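Side-chain contacts in monooxygenase (Agrobacterium tumefaciens, PDB 2I7G), which probably catalyses a flavin-dependent oxygenation, as in other luciferase-like monooxygenases, on a TIM-barrel scaffold, with a substrate that is not established: residues B[49-54]-B[66-71]; B[107-112]-B[175-180]; B[159-164]-B[194-199]; B[259-264]-B[268-273]; B[294-299]-B[304-309]. All coordinates share one frame; numbering follows the deposited sequence. Where two conformers were deposited one is given.

Contact 1: B[49-54]-B[66-71]; sequences RELLEE and FGLGEH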
# COMPACT_ATOMS: atom_id res chain seq x y z
N ARG B 49 -7.70 -4.43 12.50
CA ARG B 49 -7.02 -5.11 13.60
C ARG B 49 -7.43 -6.60 13.62
O ARG B 49 -6.56 -7.49 13.66
CB ARG B 49 -7.30 -4.43 14.95
CG ARG B 49 -7.00 -5.33 16.16
CD ARG B 49 -6.89 -4.61 17.50
NE ARG B 49 -8.07 -3.83 17.84
CZ ARG B 49 -9.27 -4.32 18.12
NH1 ARG B 49 -9.50 -5.62 18.08
NH2 ARG B 49 -10.26 -3.48 18.44
N GLU B 50 -8.73 -6.86 13.55
CA GLU B 50 -9.24 -8.23 13.51
C GLU B 50 -8.70 -9.01 12.28
O GLU B 50 -8.29 -10.19 12.41
CB GLU B 50 -10.77 -8.21 13.53
CG GLU B 50 -11.32 -7.98 14.91
CD GLU B 50 -12.82 -7.65 14.89
OE1 GLU B 50 -13.44 -7.50 13.79
OE2 GLU B 50 -13.35 -7.48 16.01
N LEU B 51 -8.67 -8.35 11.12
CA LEU B 51 -8.18 -8.99 9.91
C LEU B 51 -6.72 -9.43 10.07
O LEU B 51 -6.35 -10.55 9.68
CB LEU B 51 -8.32 -8.03 8.73
CG LEU B 51 -7.84 -8.55 7.35
CD1 LEU B 51 -8.65 -9.81 6.93
CD2 LEU B 51 -8.02 -7.39 6.37
N LEU B 52 -5.89 -8.53 10.61
CA LEU B 52 -4.49 -8.85 10.84
C LEU B 52 -4.39 -10.06 11.75
O LEU B 52 -3.61 -10.95 11.47
CB LEU B 52 -3.70 -7.64 11.38
CG LEU B 52 -2.96 -6.78 10.31
CD1 LEU B 52 -1.80 -7.53 9.67
CD2 LEU B 52 -3.91 -6.22 9.24
N GLU B 53 -5.21 -10.10 12.81
CA GLU B 53 -5.22 -11.27 13.70
C GLU B 53 -5.58 -12.56 12.93
O GLU B 53 -4.97 -13.60 13.20
CB GLU B 53 -6.18 -11.06 14.86
CG GLU B 53 -5.68 -10.00 15.87
CD GLU B 53 -6.68 -9.79 17.01
OE1 GLU B 53 -7.75 -10.48 17.01
OE2 GLU B 53 -6.39 -8.97 17.93
N GLU B 54 -6.55 -12.48 12.02
CA GLU B 54 -6.91 -13.62 11.15
C GLU B 54 -5.69 -14.09 10.38
O GLU B 54 -5.44 -15.29 10.31
CB GLU B 54 -8.00 -13.29 10.10
CG GLU B 54 -9.36 -12.88 10.67
CD GLU B 54 -10.34 -12.40 9.56
OE1 GLU B 54 -11.05 -11.40 9.80
OE2 GLU B 54 -10.36 -13.03 8.45
N PHE B 66 -3.28 -16.47 1.91
CA PHE B 66 -4.36 -15.61 2.36
C PHE B 66 -4.59 -14.50 1.33
O PHE B 66 -3.63 -13.78 0.93
CB PHE B 66 -4.01 -15.01 3.75
CG PHE B 66 -5.22 -14.55 4.56
CD1 PHE B 66 -5.57 -15.24 5.74
CD2 PHE B 66 -5.99 -13.48 4.15
CE1 PHE B 66 -6.68 -14.85 6.51
CE2 PHE B 66 -7.12 -13.06 4.88
CZ PHE B 66 -7.47 -13.76 6.08
N GLY B 67 -5.85 -14.37 0.90
CA GLY B 67 -6.26 -13.35 -0.10
C GLY B 67 -7.16 -12.25 0.44
O GLY B 67 -8.03 -12.51 1.29
N LEU B 68 -6.99 -11.02 -0.08
CA LEU B 68 -7.88 -9.90 0.31
C LEU B 68 -8.42 -9.29 -0.99
O LEU B 68 -7.63 -9.01 -1.94
CB LEU B 68 -7.11 -8.81 1.03
CG LEU B 68 -6.37 -9.24 2.28
CD1 LEU B 68 -5.69 -7.99 2.87
CD2 LEU B 68 -7.34 -9.80 3.35
N GLY B 69 -9.73 -9.12 -1.04
CA GLY B 69 -10.39 -8.58 -2.24
C GLY B 69 -10.58 -7.08 -2.18
O GLY B 69 -10.69 -6.49 -1.10
N GLU B 70 -10.59 -6.47 -3.37
CA GLU B 70 -10.79 -5.02 -3.50
C GLU B 70 -12.26 -4.70 -3.70
O GLU B 70 -12.88 -5.22 -4.63
CB GLU B 70 -10.04 -4.54 -4.76
CG GLU B 70 -10.19 -3.03 -5.06
CD GLU B 70 -9.59 -2.60 -6.41
OE1 GLU B 70 -8.92 -3.43 -7.09
OE2 GLU B 70 -9.83 -1.43 -6.77
N HIS B 71 -12.81 -3.83 -2.86
CA HIS B 71 -14.18 -3.28 -3.02
C HIS B 71 -14.24 -1.79 -2.73
O HIS B 71 -13.34 -1.26 -2.08
CB HIS B 71 -15.17 -4.03 -2.12
CG HIS B 71 -15.36 -5.46 -2.56
ND1 HIS B 71 -16.39 -5.87 -3.38
CD2 HIS B 71 -14.59 -6.55 -2.34
CE1 HIS B 71 -16.25 -7.16 -3.65
NE2 HIS B 71 -15.17 -7.60 -3.02
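Leu-51 of helix 40-60 overlaps two side chains of strand 65-68. Its CD1 lies 3.8 Å from CD2 of Leu-68, the two leucines meeting tip to tip, and the same CD1 comes within 4.1 Å of CE2 of Phe-66 at an oblique angle to the ring. One turn further along the helix, Glu-54 crosses Phe-66 at roughly a right angle. Glu-54 OE2 reaches the edge of the Phe-66 ring near its plane, 3.8 Å from Phe-66 CZ, with the carboxylate and ring planes 54° apart, and Glu-54 CB packs 4.1 Å from that CZ. The chain of Glu-54 runs extended beyond CG, and OE1 forms a salt bridge with Arg-47. Helix and strand run nearly antiparallel, as expected within the beta-alpha-beta unit of strand 23-28, helix 40-60 and strand 65-68 in the TIM barrel. No hydrogen bond joins the segments: the contact depends on apolar packing, with a buried carboxylate whose charge Arg-47 probably balances and whose OE2 may be drawn weakly to the positive rim of Phe-66.

Contact 2: B[107-112]-B[175-180]; sequences DDPVRV and TKHPAI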
# COMPACT_ATOMS: atom_id res chain seq x y z
N ASP B 107 -7.50 -0.02 -12.62
CA ASP B 107 -6.32 0.45 -11.87
C ASP B 107 -5.18 0.71 -12.87
O ASP B 107 -5.30 0.47 -14.09
CB ASP B 107 -5.93 -0.55 -10.77
CG ASP B 107 -5.23 0.13 -9.52
OD1 ASP B 107 -4.63 1.26 -9.62
OD2 ASP B 107 -5.27 -0.51 -8.43
N ASP B 108 -4.08 1.24 -12.36
CA ASP B 108 -2.91 1.45 -13.21
C ASP B 108 -1.96 0.27 -12.97
O ASP B 108 -1.49 0.12 -11.84
CB ASP B 108 -2.20 2.75 -12.79
CG ASP B 108 -0.92 3.03 -13.64
OD1 ASP B 108 -0.44 2.16 -14.42
OD2 ASP B 108 -0.44 4.17 -13.56
N PRO B 109 -1.70 -0.58 -14.00
CA PRO B 109 -0.84 -1.75 -13.79
C PRO B 109 0.58 -1.39 -13.28
O PRO B 109 1.16 -2.21 -12.57
CB PRO B 109 -0.76 -2.41 -15.17
CG PRO B 109 -1.86 -1.81 -15.98
CD PRO B 109 -2.28 -0.52 -15.36
N VAL B 110 1.10 -0.22 -13.66
CA VAL B 110 2.38 0.22 -13.09
C VAL B 110 2.30 0.33 -11.56
O VAL B 110 3.14 -0.21 -10.84
CB VAL B 110 2.92 1.51 -13.74
CG1 VAL B 110 4.23 1.88 -13.08
CG2 VAL B 110 3.11 1.30 -15.28
N ARG B 111 1.27 1.02 -11.06
CA ARG B 111 1.09 1.13 -9.61
C ARG B 111 0.86 -0.22 -8.95
O ARG B 111 1.43 -0.48 -7.89
CB ARG B 111 -0.08 2.07 -9.23
CG ARG B 111 0.04 3.46 -9.80
CD ARG B 111 1.18 4.23 -9.10
NE ARG B 111 1.10 5.65 -9.51
CZ ARG B 111 1.91 6.60 -9.07
NH1 ARG B 111 2.87 6.32 -8.21
NH2 ARG B 111 1.76 7.86 -9.50
N VAL B 112 0.01 -1.05 -9.56
CA VAL B 112 -0.28 -2.37 -9.00
C VAL B 112 1.04 -3.14 -8.90
O VAL B 112 1.35 -3.71 -7.85
CB VAL B 112 -1.33 -3.10 -9.88
CG1 VAL B 112 -1.41 -4.59 -9.44
CG2 VAL B 112 -2.71 -2.34 -9.72
N THR B 175 -4.31 1.36 -26.31
CA THR B 175 -5.36 2.32 -26.62
C THR B 175 -6.04 2.89 -25.37
O THR B 175 -6.69 3.94 -25.44
CB THR B 175 -6.45 1.71 -27.55
OG1 THR B 175 -7.23 0.76 -26.82
CG2 THR B 175 -5.84 1.01 -28.76
N LYS B 176 -5.92 2.20 -24.23
CA LYS B 176 -6.65 2.55 -23.01
C LYS B 176 -5.72 2.88 -21.83
O LYS B 176 -6.16 2.90 -20.67
CB LYS B 176 -7.60 1.41 -22.58
CG LYS B 176 -8.69 1.02 -23.56
CD LYS B 176 -9.55 2.21 -23.96
CE LYS B 176 -10.92 1.77 -24.42
NZ LYS B 176 -11.56 2.84 -25.24
N HIS B 177 -4.43 3.08 -22.12
CA HIS B 177 -3.43 3.38 -21.10
C HIS B 177 -2.30 4.15 -21.79
O HIS B 177 -1.95 3.84 -22.94
CB HIS B 177 -2.91 2.09 -20.44
CG HIS B 177 -1.97 2.31 -19.28
ND1 HIS B 177 -0.65 2.67 -19.45
CD2 HIS B 177 -2.16 2.24 -17.94
CE1 HIS B 177 -0.07 2.80 -18.27
NE2 HIS B 177 -0.97 2.55 -17.33
N PRO B 178 -1.73 5.17 -21.11
CA PRO B 178 -0.61 5.88 -21.76
C PRO B 178 0.59 4.98 -22.12
O PRO B 178 0.83 3.95 -21.47
CB PRO B 178 -0.20 6.94 -20.71
CG PRO B 178 -1.41 7.07 -19.82
CD PRO B 178 -2.07 5.73 -19.79
N ALA B 179 1.32 5.39 -23.15
CA ALA B 179 2.51 4.68 -23.61
C ALA B 179 3.63 4.76 -22.56
O ALA B 179 3.73 5.72 -21.79
CB ALA B 179 2.99 5.24 -24.95
N ILE B 180 4.47 3.74 -22.53
CA ILE B 180 5.70 3.81 -21.73
C ILE B 180 6.85 3.60 -22.69
O ILE B 180 6.93 2.56 -23.34
CB ILE B 180 5.74 2.73 -20.62
CG1 ILE B 180 4.53 2.90 -19.70
CG2 ILE B 180 7.02 2.84 -19.80
CD1 ILE B 180 4.27 1.63 -18.81
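The polar part centres on one oxygen, Asp-108 OD1, which accepts a hydrogen bond from His-177 NE2 at 3.0 Å, nearly straight at 166°. Asp-108 (chi1 179°) and His-177 (chi1 -174°) both hold CG opposite the backbone N, which sends carboxylate and ring across the gap. OD1 lies close to the imidazole plane, at the ring edge, but NE2 stands well above the carboxylate plane, the groups being steeply inclined. From the opposite face of that plane, Val-110 N also binds OD1, at 2.9 Å, making Asp-108 the N-cap of helix 109-122. On the other side of the imidazole, ND1 donates to Pro-178 O at 2.8 Å, so both ring nitrogens are engaged and ring rotation is fixed. Such a pattern is consistent with a doubly protonated histidine.

Among the flanking apolar contacts, Pro-109 CD rests 3.8 Å from His-177 CD2, and Val-110 CG2 meets Ile-180 CD1 tip to tip at 3.7 Å. Leu-160 touches both Pro-109 and His-177, while Phe-143 of the second subunit packs on Asp-108 and Val-110. The arrangement is an N-capped helix start whose capping carboxylate is shared with a histidine, tying the loop after strand 169-172 to a barrel helix beside the dimer interface.

Contact 3: B[159-164]-B[194-199]; sequences DLLLAL and LPVWIA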
# COMPACT_ATOMS: atom_id res chain seq x y z
N ASP B 159 -1.90 -7.26 -20.26
CA ASP B 159 -0.72 -7.32 -21.12
C ASP B 159 0.41 -6.42 -20.55
O ASP B 159 1.57 -6.86 -20.41
CB ASP B 159 -1.07 -6.84 -22.54
CG ASP B 159 0.07 -7.01 -23.50
OD1 ASP B 159 0.43 -8.17 -23.80
OD2 ASP B 159 0.57 -5.98 -24.01
N LEU B 160 0.06 -5.19 -20.15
CA LEU B 160 1.09 -4.35 -19.45
C LEU B 160 1.68 -4.98 -18.16
O LEU B 160 2.90 -5.07 -17.97
CB LEU B 160 0.59 -2.95 -19.23
CG LEU B 160 1.52 -2.00 -18.47
CD1 LEU B 160 2.90 -1.93 -19.15
CD2 LEU B 160 0.78 -0.66 -18.46
N LEU B 161 0.81 -5.44 -17.26
CA LEU B 161 1.28 -6.07 -16.03
C LEU B 161 2.27 -7.20 -16.30
O LEU B 161 3.30 -7.32 -15.63
CB LEU B 161 0.10 -6.62 -15.22
CG LEU B 161 0.40 -7.22 -13.85
CD1 LEU B 161 1.15 -6.26 -12.93
CD2 LEU B 161 -0.91 -7.69 -13.21
N LEU B 162 1.98 -8.04 -17.29
CA LEU B 162 2.89 -9.15 -17.61
C LEU B 162 4.22 -8.65 -18.21
O LEU B 162 5.28 -9.21 -17.92
CB LEU B 162 2.22 -10.13 -18.58
CG LEU B 162 0.99 -10.86 -17.99
CD1 LEU B 162 0.20 -11.64 -19.06
CD2 LEU B 162 1.36 -11.77 -16.81
N ALA B 163 4.16 -7.59 -19.01
CA ALA B 163 5.37 -6.95 -19.56
C ALA B 163 6.26 -6.44 -18.43
O ALA B 163 7.49 -6.64 -18.45
CB ALA B 163 4.98 -5.82 -20.48
N LEU B 164 5.62 -5.81 -17.43
CA LEU B 164 6.34 -5.22 -16.30
C LEU B 164 7.06 -6.29 -15.50
O LEU B 164 8.18 -6.09 -15.07
CB LEU B 164 5.37 -4.48 -15.38
CG LEU B 164 4.69 -3.22 -15.94
CD1 LEU B 164 3.66 -2.74 -14.94
CD2 LEU B 164 5.75 -2.13 -16.28
N LEU B 194 6.76 -12.51 -10.46
CA LEU B 194 5.66 -12.25 -9.52
C LEU B 194 4.44 -13.05 -10.01
O LEU B 194 3.97 -12.80 -11.12
CB LEU B 194 5.35 -10.75 -9.49
CG LEU B 194 4.47 -10.13 -8.39
CD1 LEU B 194 5.12 -10.23 -7.01
CD2 LEU B 194 4.16 -8.67 -8.70
N PRO B 195 3.94 -14.02 -9.22
CA PRO B 195 2.77 -14.76 -9.72
C PRO B 195 1.56 -13.86 -9.99
O PRO B 195 1.24 -12.92 -9.20
CB PRO B 195 2.49 -15.82 -8.63
CG PRO B 195 3.78 -15.84 -7.80
CD PRO B 195 4.33 -14.48 -7.87
N VAL B 196 0.96 -14.08 -11.16
CA VAL B 196 -0.28 -13.42 -11.53
C VAL B 196 -1.30 -14.52 -11.88
O VAL B 196 -1.04 -15.34 -12.78
CB VAL B 196 -0.09 -12.46 -12.71
CG1 VAL B 196 -1.45 -11.90 -13.16
CG2 VAL B 196 0.87 -11.31 -12.28
N TRP B 197 -2.37 -14.56 -11.11
CA TRP B 197 -3.49 -15.48 -11.35
C TRP B 197 -4.64 -14.70 -11.95
O TRP B 197 -4.82 -13.53 -11.66
CB TRP B 197 -4.01 -16.06 -10.01
CG TRP B 197 -3.10 -17.09 -9.41
CD1 TRP B 197 -1.84 -16.88 -8.88
CD2 TRP B 197 -3.39 -18.47 -9.23
NE1 TRP B 197 -1.33 -18.07 -8.41
CE2 TRP B 197 -2.27 -19.06 -8.61
CE3 TRP B 197 -4.48 -19.29 -9.57
CZ2 TRP B 197 -2.20 -20.43 -8.32
CZ3 TRP B 197 -4.42 -20.66 -9.27
CH2 TRP B 197 -3.28 -21.20 -8.64
N ILE B 198 -5.47 -15.37 -12.76
CA ILE B 198 -6.65 -14.79 -13.32
C ILE B 198 -7.88 -15.40 -12.61
O ILE B 198 -8.10 -16.63 -12.66
CB ILE B 198 -6.73 -15.02 -14.85
CG1 ILE B 198 -5.51 -14.43 -15.55
CG2 ILE B 198 -8.04 -14.44 -15.42
CD1 ILE B 198 -5.18 -13.00 -15.22
N ALA B 199 -8.67 -14.56 -11.97
CA ALA B 199 -9.95 -15.00 -11.37
C ALA B 199 -11.03 -15.04 -12.44
O ALA B 199 -11.19 -14.09 -13.22
CB ALA B 199 -10.37 -14.05 -10.22
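With CG set opposite the backbone N (chi1 -176°), Leu-161 extends its isobutyl group from helix 150-166 toward Val-196 at the start of strand 196-200. In Val-196 it is CG1 that takes the corresponding place (chi1 174°), leaving CG2 beside the backbone N, where it can face the leucine. The two side chains reach toward each other tip to tip, Leu-161 CD2 lying 4.1 Å from Val-196 CG2. Leu-162 supplies a second, looser touch: its CD2 stands 4.4 Å from Val-196 CB, facing the fork of the valine. This one valine is therefore met by two consecutive leucines of the helix.

Phe-113 of helix 109-122 also packs on Leu-161 and on Leu-194, extending the apolar layer toward the adjoining helix. The backbone around Val-196 belongs to the parallel barrel sheet: Trp-197 bonds to Ile-129 and Ala-131 in strand 127-131, and Ile-198 bonds to Ala-218 on the other flank. Helix 150-166 belongs to the crossover connection between the parallel strands 127-131 and 196-200 of the TIM barrel, seated here against the second of them. No hydrogen bond or ion pair crosses between the segments, and their meeting rests on dispersion and the exclusion of water, with carbon atoms at ordinary to generous separations and little directional preference to dictate an exact fit.

Contact 4: B[259-264]-B[268-273]; sequences FIADTT and ADQFYG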
# COMPACT_ATOMS: atom_id res chain seq x y z
N PHE B 259 -17.56 -22.51 5.92
CA PHE B 259 -17.23 -22.22 7.31
C PHE B 259 -16.93 -23.53 8.03
O PHE B 259 -17.53 -24.56 7.72
CB PHE B 259 -18.39 -21.47 7.97
CG PHE B 259 -18.12 -21.04 9.39
CD1 PHE B 259 -17.00 -20.26 9.72
CD2 PHE B 259 -19.00 -21.43 10.41
CE1 PHE B 259 -16.75 -19.88 11.05
CE2 PHE B 259 -18.75 -21.04 11.77
CZ PHE B 259 -17.63 -20.29 12.07
N ILE B 260 -15.97 -23.48 8.95
CA ILE B 260 -15.60 -24.67 9.74
C ILE B 260 -15.87 -24.38 11.22
O ILE B 260 -15.53 -23.30 11.72
CB ILE B 260 -14.12 -25.04 9.51
CG1 ILE B 260 -13.85 -25.36 8.02
CG2 ILE B 260 -13.70 -26.19 10.43
CD1 ILE B 260 -12.42 -25.12 7.58
N ALA B 261 -16.49 -25.33 11.93
CA ALA B 261 -16.70 -25.16 13.37
C ALA B 261 -16.57 -26.52 14.03
O ALA B 261 -16.29 -27.52 13.36
CB ALA B 261 -18.10 -24.52 13.69
N ASP B 262 -16.76 -26.55 15.34
CA ASP B 262 -16.48 -27.77 16.09
C ASP B 262 -17.47 -28.88 15.76
O ASP B 262 -17.15 -30.06 15.95
CB ASP B 262 -16.47 -27.46 17.58
CG ASP B 262 -15.16 -26.77 18.00
OD1 ASP B 262 -14.15 -27.50 18.18
OD2 ASP B 262 -15.13 -25.52 18.11
N THR B 263 -18.68 -28.48 15.34
CA THR B 263 -19.68 -29.46 14.89
C THR B 263 -20.34 -28.90 13.63
O THR B 263 -20.28 -27.68 13.35
CB THR B 263 -20.81 -29.75 15.90
OG1 THR B 263 -21.68 -28.61 16.00
CG2 THR B 263 -20.27 -30.12 17.34
N THR B 264 -20.95 -29.80 12.87
CA THR B 264 -21.55 -29.38 11.59
C THR B 264 -22.74 -28.47 11.86
O THR B 264 -22.90 -27.45 11.16
CB THR B 264 -21.93 -30.60 10.77
OG1 THR B 264 -20.72 -31.22 10.32
CG2 THR B 264 -22.80 -30.17 9.56
N ALA B 268 -23.25 -24.66 10.56
CA ALA B 268 -24.46 -24.24 9.84
C ALA B 268 -25.18 -23.09 10.57
O ALA B 268 -25.49 -22.05 9.94
CB ALA B 268 -25.42 -25.44 9.65
N ASP B 269 -25.43 -23.26 11.87
CA ASP B 269 -26.19 -22.27 12.66
C ASP B 269 -25.46 -20.93 12.65
O ASP B 269 -26.06 -19.87 12.40
CB ASP B 269 -26.39 -22.74 14.10
CG ASP B 269 -27.40 -23.90 14.23
OD1 ASP B 269 -28.11 -24.24 13.27
OD2 ASP B 269 -27.46 -24.48 15.34
N GLN B 270 -24.15 -20.98 12.89
CA GLN B 270 -23.36 -19.76 13.01
C GLN B 270 -23.27 -19.03 11.67
O GLN B 270 -23.31 -17.80 11.65
CB GLN B 270 -21.97 -20.03 13.61
CG GLN B 270 -22.06 -20.45 15.07
CD GLN B 270 -20.72 -20.94 15.65
OE1 GLN B 270 -19.66 -20.87 15.00
NE2 GLN B 270 -20.78 -21.48 16.88
N PHE B 271 -23.19 -19.78 10.57
CA PHE B 271 -23.10 -19.20 9.22
C PHE B 271 -24.46 -18.66 8.75
O PHE B 271 -24.51 -17.65 8.06
CB PHE B 271 -22.54 -20.25 8.24
CG PHE B 271 -21.79 -19.69 7.03
CD1 PHE B 271 -22.20 -20.01 5.73
CD2 PHE B 271 -20.65 -18.88 7.18
CE1 PHE B 271 -21.50 -19.53 4.60
CE2 PHE B 271 -19.94 -18.40 6.04
CZ PHE B 271 -20.37 -18.74 4.77
N TYR B 272 -25.54 -19.32 9.14
CA TYR B 272 -26.92 -18.94 8.73
C TYR B 272 -27.58 -17.94 9.71
O TYR B 272 -28.63 -17.38 9.39
CB TYR B 272 -27.76 -20.21 8.69
CG TYR B 272 -29.16 -20.12 8.13
CD1 TYR B 272 -30.27 -20.17 8.97
CD2 TYR B 272 -29.37 -20.10 6.73
CE1 TYR B 272 -31.59 -20.15 8.44
CE2 TYR B 272 -30.68 -20.10 6.19
CZ TYR B 272 -31.77 -20.12 7.05
OH TYR B 272 -33.04 -20.11 6.53
N GLY B 273 -27.02 -17.76 10.90
CA GLY B 273 -27.66 -16.91 11.93
C GLY B 273 -27.99 -15.52 11.39
O GLY B 273 -27.17 -14.93 10.69
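Phe-259 and Phe-271 make the central pairing, their rings nearly parallel at 7° but slid so far apart, with centroids 6.0 Å from each other, that they barely overlap. Between these two residues the closest touch is Phe-259 CB to Phe-271 CD2, at 3.5 Å. At the other end of Phe-259, the amide oxygen OE1 of Gln-270 meets the ring edge in plane, 3.4 Å from CE2, the amide itself being turned 52° from the ring. The chain of Gln-270, extended beyond CG, carries OE1 there, while Gln-270 CB lies 3.8 Å from Phe-259 CE2.

These residues belong to a strand-to-helix connection of the barrel, in which strand 252-260 leads through a short turn into helix 264-272. Thr-263 is the N-cap of that helix, its OG1 accepting from Lys-266 N, and in the first turn Ala-268 N donates to Thr-264 O at 2.9 Å. Further out, Leu-308 of the adjacent strand packs against Phe-259, Ala-268 and Phe-271, while Thr-264 OG1 is hydrogen-bonded with Glu-310 N.

Contact 5: B[294-299]-B[304-309]; sequences AHFDAA and GNLFLG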
# COMPACT_ATOMS: atom_id res chain seq x y z
N ALA B 294 -34.19 -24.53 2.78
CA ALA B 294 -34.11 -25.63 1.81
C ALA B 294 -32.89 -25.44 0.88
O ALA B 294 -32.12 -26.39 0.65
CB ALA B 294 -35.40 -25.76 1.00
N HIS B 295 -32.71 -24.23 0.35
CA HIS B 295 -31.59 -23.97 -0.55
C HIS B 295 -30.23 -23.98 0.16
O HIS B 295 -29.26 -24.55 -0.36
CB HIS B 295 -31.81 -22.67 -1.31
CG HIS B 295 -32.51 -22.87 -2.62
ND1 HIS B 295 -33.87 -23.11 -2.71
CD2 HIS B 295 -32.04 -22.88 -3.90
CE1 HIS B 295 -34.21 -23.23 -3.98
NE2 HIS B 295 -33.12 -23.10 -4.72
N PHE B 296 -30.15 -23.37 1.35
CA PHE B 296 -28.91 -23.37 2.11
C PHE B 296 -28.53 -24.82 2.47
O PHE B 296 -27.36 -25.21 2.36
CB PHE B 296 -29.10 -22.55 3.38
CG PHE B 296 -27.97 -22.68 4.38
CD1 PHE B 296 -26.70 -22.17 4.11
CD2 PHE B 296 -28.21 -23.28 5.62
CE1 PHE B 296 -25.66 -22.28 5.05
CE2 PHE B 296 -27.19 -23.37 6.57
CZ PHE B 296 -25.93 -22.87 6.30
N ASP B 297 -29.51 -25.62 2.86
CA ASP B 297 -29.22 -26.98 3.27
C ASP B 297 -28.75 -27.79 2.09
O ASP B 297 -27.84 -28.60 2.23
CB ASP B 297 -30.44 -27.65 3.90
CG ASP B 297 -30.61 -27.30 5.39
OD1 ASP B 297 -29.73 -26.67 6.01
OD2 ASP B 297 -31.67 -27.70 5.93
N ALA B 298 -29.36 -27.57 0.92
CA ALA B 298 -28.92 -28.22 -0.30
C ALA B 298 -27.50 -27.76 -0.69
O ALA B 298 -26.64 -28.56 -1.10
CB ALA B 298 -29.92 -27.93 -1.42
N ALA B 299 -27.23 -26.47 -0.50
CA ALA B 299 -25.95 -25.87 -0.89
C ALA B 299 -24.79 -26.43 -0.04
O ALA B 299 -23.66 -26.55 -0.52
CB ALA B 299 -26.03 -24.35 -0.72
N GLY B 304 -22.98 -29.78 -2.87
CA GLY B 304 -23.28 -28.37 -3.00
C GLY B 304 -22.05 -27.48 -3.00
O GLY B 304 -20.97 -27.90 -2.62
N ASN B 305 -22.25 -26.21 -3.31
CA ASN B 305 -21.12 -25.30 -3.45
C ASN B 305 -20.57 -24.72 -2.13
O ASN B 305 -19.48 -24.12 -2.11
CB ASN B 305 -21.51 -24.17 -4.40
CG ASN B 305 -22.68 -23.40 -3.87
OD1 ASN B 305 -22.51 -22.54 -3.06
ND2 ASN B 305 -23.90 -23.77 -4.30
N LEU B 306 -21.28 -24.91 -1.02
CA LEU B 306 -20.81 -24.38 0.28
C LEU B 306 -20.01 -25.45 1.03
O LEU B 306 -20.52 -26.56 1.28
CB LEU B 306 -21.99 -23.93 1.15
CG LEU B 306 -22.80 -22.73 0.61
CD1 LEU B 306 -23.92 -22.36 1.62
CD2 LEU B 306 -21.85 -21.53 0.39
N PHE B 307 -18.75 -25.12 1.35
CA PHE B 307 -17.82 -26.05 2.02
C PHE B 307 -17.94 -25.77 3.52
O PHE B 307 -17.26 -24.89 4.08
CB PHE B 307 -16.40 -25.85 1.46
CG PHE B 307 -16.21 -26.51 0.14
CD1 PHE B 307 -15.34 -27.58 -0.01
CD2 PHE B 307 -16.92 -26.03 -0.98
CE1 PHE B 307 -15.19 -28.18 -1.24
CE2 PHE B 307 -16.79 -26.64 -2.23
CZ PHE B 307 -15.93 -27.72 -2.36
N LEU B 308 -18.85 -26.50 4.15
CA LEU B 308 -19.30 -26.10 5.50
C LEU B 308 -19.56 -27.30 6.43
O LEU B 308 -20.27 -28.25 6.06
CB LEU B 308 -20.57 -25.29 5.38
CG LEU B 308 -21.08 -24.66 6.66
CD1 LEU B 308 -21.70 -23.32 6.35
CD2 LEU B 308 -22.11 -25.59 7.37
N GLY B 309 -19.03 -27.22 7.65
CA GLY B 309 -19.30 -28.28 8.63
C GLY B 309 -18.17 -28.46 9.62
O GLY B 309 -17.27 -27.60 9.73
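Leu-306 CD1 occupies the apolar centre, wedged between two residues one helical turn apart: it lies 3.7 Å from Phe-296 CD1 and an equal 3.7 Å from Ala-299 CB. The leucine crosses the phenylalanine at about a right angle, and its methyl approaches the ring obliquely. Phe-296 swings its ring out from the helix because CG lies across from the backbone N (chi1 170°), which also brings CZ within 4.3 Å of Leu-308 CD1.

Outward from this centre the backbone takes over. Ala-299 O accepts from Leu-306 N at 2.9 Å, with the donor standing 41° above the carbonyl plane. Ala-299 O also receives a CA-H...O contact from Gly-304 CA at 3.1 Å. The chain passes so close to the end of the helix here that the CA of Gly-304 lies against the carbonyls of Ala-298 and Ala-299.

At the polar edge, Asn-305 binds Arg-286 NE through OD1 and Gly-224 O through ND2, and a sulfate ion, probably from the crystallisation liquor, lies beside it. The contact thus joins helix 293-300 to the chain entering barrel strand 307-309. Tyr-272 of helix 264-272 stacks on Phe-296, Met-279 of helix 279-286 packs on the same ring, and strand 252-260 pairs with 307-309 in the sheet.

All five contacts are largely buried, yet they differ in depth. Contact 1, about 11 Å from the chain's centre, and contact 3, about 15 Å, seat helices on barrel strands chiefly through apolar groups. Contact 2, the most peripheral at about 23 Å, is the one built round a side-chain hydrogen bond, and it borders the second subunit, as does contact 1. Contacts 2 and 3 touch through helix 150-166, whose Leu-160 and Leu-164 pack on the 107-112 segment. On the opposite side of the chain's centre, contacts 4 and 5 lie on the neighbouring strands 252-260 and 307-309 and combine aromatic or aliphatic packing with backbone hydrogen bonds between segments close in sequence.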